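Local coordinates for protein exported gluconolactonase (Xanthomonas campestris pv. campestris, PDB 3DR2) that probably hydrolyses gluconolactone to gluconate in glucose secondary metabolism, as a calcium-binding six-bladed beta-propeller of the SMP-30 family, at residues A[273-281]-A[291-302]. Sequence-based numbering, arbitrary orientation.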
loop_
_atom_site.group_PDB
_atom_site.type_symbol
_atom_site.label_atom_id
_atom_site.label_comp_id
_atom_site.label_asym_id
_atom_site.label_seq_id
_atom_site.Cartn_x
_atom_site.Cartn_y
_atom_site.Cartn_z
ATOM N N ILE A 273 -7.543 -23.707 12.037
ATOM C CA ILE A 273 -8.296 -23.365 10.833
ATOM C C ILE A 273 -7.312 -22.789 9.818
ATOM O O ILE A 273 -6.943 -21.613 9.889
ATOM C CB ILE A 273 -9.396 -22.317 11.135
ATOM C CG1 ILE A 273 -10.426 -22.915 12.095
ATOM C CG2 ILE A 273 -10.068 -21.869 9.832
ATOM C CD1 ILE A 273 -11.422 -21.918 12.655
ATOM N N PRO A 274 -6.856 -23.616 8.865
ATOM C CA PRO A 274 -5.907 -23.133 7.861
ATOM C C PRO A 274 -6.440 -21.972 7.038
ATOM O O PRO A 274 -7.636 -21.889 6.760
ATOM C CB PRO A 274 -5.661 -24.369 6.996
ATOM C CG PRO A 274 -5.863 -25.498 7.952
ATOM C CD PRO A 274 -7.094 -25.061 8.704
ATOM N N THR A 275 -5.537 -21.074 6.661
ATOM C CA THR A 275 -5.874 -19.930 5.825
ATOM C C THR A 275 -4.804 -19.895 4.733
ATOM O O THR A 275 -3.650 -20.241 4.981
ATOM C CB THR A 275 -5.859 -18.620 6.622
ATOM O OG1 THR A 275 -6.188 -17.537 5.750
ATOM C CG2 THR A 275 -4.500 -18.377 7.221
ATOM N N PRO A 276 -5.172 -19.477 3.510
ATOM C CA PRO A 276 -4.222 -19.419 2.389
ATOM C C PRO A 276 -2.936 -18.607 2.552
ATOM O O PRO A 276 -1.959 -18.849 1.847
ATOM C CB PRO A 276 -5.088 -18.948 1.212
ATOM C CG PRO A 276 -6.269 -18.293 1.851
ATOM C CD PRO A 276 -6.531 -19.110 3.081
ATOM N N GLY A 277 -2.934 -17.655 3.478
ATOM C CA GLY A 277 -1.749 -16.849 3.721
ATOM C C GLY A 277 -1.684 -16.536 5.203
ATOM O O GLY A 277 -2.557 -16.950 5.954
ATOM N N THR A 278 -0.657 -15.817 5.639
ATOM C CA THR A 278 -0.549 -15.474 7.051
ATOM C C THR A 278 -1.816 -14.738 7.474
ATOM O O THR A 278 -2.367 -13.958 6.700
ATOM C CB THR A 278 0.668 -14.561 7.307
ATOM O OG1 THR A 278 1.869 -15.273 6.986
ATOM C CG2 THR A 278 0.713 -14.120 8.768
ATOM N N ALA A 279 -2.292 -15.007 8.683
ATOM C CA ALA A 279 -3.480 -14.336 9.194
ATOM C C ALA A 279 -3.027 -13.293 10.208
ATOM O O ALA A 279 -2.186 -13.575 11.060
ATOM C CB ALA A 279 -4.422 -15.336 9.852
ATOM N N SER A 280 -3.597 -12.097 10.126
ATOM C CA SER A 280 -3.220 -11.008 11.026
ATOM C C SER A 280 -4.181 -10.746 12.179
ATOM O O SER A 280 -3.782 -10.208 13.210
ATOM C CB SER A 280 -3.073 -9.710 10.230
ATOM O OG SER A 280 -4.343 -9.284 9.741
ATOM N N ASN A 281 -5.446 -11.119 12.015
ATOM C CA ASN A 281 -6.426 -10.843 13.058
ATOM C C ASN A 281 -7.719 -11.591 12.746
ATOM O O ASN A 281 -7.863 -12.185 11.678
ATOM C CB ASN A 281 -6.710 -9.333 13.084
ATOM C CG ASN A 281 -7.012 -8.808 14.472
ATOM O OD1 ASN A 281 -7.764 -9.413 15.224
ATOM N ND2 ASN A 281 -6.431 -7.657 14.813
ATOM N N LEU A 291 -17.038 -16.263 11.514
ATOM C CA LEU A 291 -15.703 -15.854 11.937
ATOM C C LEU A 291 -15.026 -15.145 10.773
ATOM O O LEU A 291 -14.862 -15.728 9.702
ATOM C CB LEU A 291 -14.863 -17.070 12.330
ATOM C CG LEU A 291 -13.390 -16.781 12.632
ATOM C CD1 LEU A 291 -13.265 -16.097 13.992
ATOM C CD2 LEU A 291 -12.603 -18.086 12.611
ATOM N N PHE A 292 -14.639 -13.891 10.987
ATOM C CA PHE A 292 -13.959 -13.109 9.961
ATOM C C PHE A 292 -12.458 -13.115 10.268
ATOM O O PHE A 292 -12.048 -12.937 11.420
ATOM C CB PHE A 292 -14.490 -11.674 9.956
ATOM C CG PHE A 292 -15.943 -11.568 9.580
ATOM C CD1 PHE A 292 -16.317 -11.392 8.254
ATOM C CD2 PHE A 292 -16.935 -11.660 10.551
ATOM C CE1 PHE A 292 -17.664 -11.307 7.895
ATOM C CE2 PHE A 292 -18.286 -11.576 10.203
ATOM C CZ PHE A 292 -18.646 -11.399 8.870
ATOM N N ILE A 293 -11.647 -13.318 9.233
ATOM C CA ILE A 293 -10.194 -13.373 9.389
ATOM C C ILE A 293 -9.500 -12.472 8.370
ATOM O O ILE A 293 -9.827 -12.502 7.187
ATOM C CB ILE A 293 -9.681 -14.809 9.171
ATOM C CG1 ILE A 293 -10.492 -15.795 10.016
ATOM C CG2 ILE A 293 -8.198 -14.895 9.527
ATOM C CD1 ILE A 293 -10.170 -17.243 9.716
ATOM N N THR A 294 -8.545 -11.664 8.833
ATOM C CA THR A 294 -7.801 -10.778 7.937
ATOM C C THR A 294 -6.396 -11.325 7.728
ATOM O O THR A 294 -5.845 -11.992 8.605
ATOM C CB THR A 294 -7.678 -9.351 8.507
ATOM O OG1 THR A 294 -7.221 -9.414 9.866
ATOM C CG2 THR A 294 -9.019 -8.631 8.446
ATOM N N GLY A 295 -5.817 -11.038 6.566
ATOM C CA GLY A 295 -4.471 -11.505 6.278
ATOM C C GLY A 295 -4.022 -11.019 4.918
ATOM O O GLY A 295 -4.621 -11.364 3.900
ATOM N N GLY A 296 -2.972 -10.203 4.890
ATOM C CA GLY A 296 -2.488 -9.690 3.622
ATOM C C GLY A 296 -3.567 -9.027 2.783
ATOM O O GLY A 296 -4.351 -8.221 3.278
ATOM N N PRO A 297 -3.644 -9.362 1.494
ATOM C CA PRO A 297 -4.654 -8.758 0.622
ATOM C C PRO A 297 -6.087 -9.193 0.926
ATOM O O PRO A 297 -7.034 -8.637 0.367
ATOM C CB PRO A 297 -4.230 -9.226 -0.773
ATOM C CG PRO A 297 -2.768 -9.530 -0.628
ATOM C CD PRO A 297 -2.713 -10.198 0.719
ATOM N N CYS A 298 -6.247 -10.147 1.836
ATOM C CA CYS A 298 -7.565 -10.715 2.094
ATOM C C CYS A 298 -8.361 -10.521 3.369
ATOM O O CYS A 298 -7.836 -10.238 4.444
ATOM C CB CYS A 298 -7.494 -12.229 1.893
ATOM S SG CYS A 298 -6.639 -12.775 0.414
ATOM N N LEU A 299 -9.662 -10.744 3.205
ATOM C CA LEU A 299 -10.632 -10.747 4.289
ATOM C C LEU A 299 -11.321 -12.091 4.024
ATOM O O LEU A 299 -11.967 -12.267 2.987
ATOM C CB LEU A 299 -11.648 -9.610 4.155
ATOM C CG LEU A 299 -12.427 -9.166 5.403
ATOM C CD1 LEU A 299 -13.893 -9.039 5.044
ATOM C CD2 LEU A 299 -12.248 -10.126 6.569
ATOM N N TRP A 300 -11.142 -13.046 4.927
ATOM C CA TRP A 300 -11.761 -14.360 4.767
ATOM C C TRP A 300 -12.898 -14.504 5.770
ATOM O O TRP A 300 -12.995 -13.739 6.728
ATOM C CB TRP A 300 -10.738 -15.467 5.019
ATOM C CG TRP A 300 -9.533 -15.433 4.123
ATOM C CD1 TRP A 300 -9.497 -15.655 2.773
ATOM C CD2 TRP A 300 -8.176 -15.211 4.530
ATOM N NE1 TRP A 300 -8.199 -15.592 2.316
ATOM C CE2 TRP A 300 -7.369 -15.319 3.373
ATOM C CE3 TRP A 300 -7.563 -14.934 5.760
ATOM C CZ2 TRP A 300 -5.979 -15.162 3.411
ATOM C CZ3 TRP A 300 -6.179 -14.777 5.798
ATOM C CH2 TRP A 300 -5.405 -14.893 4.627
ATOM N N MET A 301 -13.762 -15.491 5.557
ATOM C CA MET A 301 -14.863 -15.711 6.485
ATOM C C MET A 301 -15.217 -17.187 6.584
ATOM O O MET A 301 -15.210 -17.904 5.586
ATOM C CB MET A 301 -16.104 -14.910 6.068
ATOM C CG MET A 301 -17.256 -14.969 7.080
ATOM S SD MET A 301 -18.506 -16.277 6.756
ATOM C CE MET A 301 -19.374 -15.513 5.387
ATOM N N LEU A 302 -15.511 -17.630 7.802
ATOM C CA LEU A 302 -15.881 -19.016 8.059
ATOM C C LEU A 302 -17.290 -19.024 8.643
ATOM O O LEU A 302 -17.501 -18.646 9.798
ATOM C CB LEU A 302 -14.905 -19.653 9.054
ATOM C CG LEU A 302 -15.041 -21.168 9.239
ATOM C CD1 LEU A 302 -14.686 -21.865 7.939
ATOM C CD2 LEU A 302 -14.122 -21.644 10.358
#
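The indole of W300 packs one face against T275 and P276. P276 CD sits over the five-membered ring, 4.2 Å from its centroid, and T275 CB over the six-membered ring, both as CH-pi contacts offset toward the rim; C298 CB of the same hairpin backs the opposite face. CG anti to the carbonyl carbon (chi1 -59°) swings the indole along the 275-278 loop, where T278 O meets its edge; I293 CG2, from its own hairpin, lies at the edge too. Farther out, I273 CD1 reaches tip to tip toward L302 CD2 (3.6 Å) and L291 CD2, an apolar seam between neighbouring blades. Past the loop, backbone bonds take over much of the contact. S280 N donates to T294 O (2.7 Å, 160° at the hydrogen), and T294 N to N281 O (3.0 Å), reaching it from above the carbonyl plane. S280 and N281 thus both face T294, a classic beta bulge. S280 OG lies 2.9 Å from T294 OG1 and is hydrogen-bonded to S47 O, while N281 ND2 is hydrogen-bonded to D135 and to the calcium ligand E48. The chain leaves an outer strand of one blade, passes W300 and enters the innermost strand of the next, beside the metal, the blade-to-blade connection of a six-bladed beta-propeller.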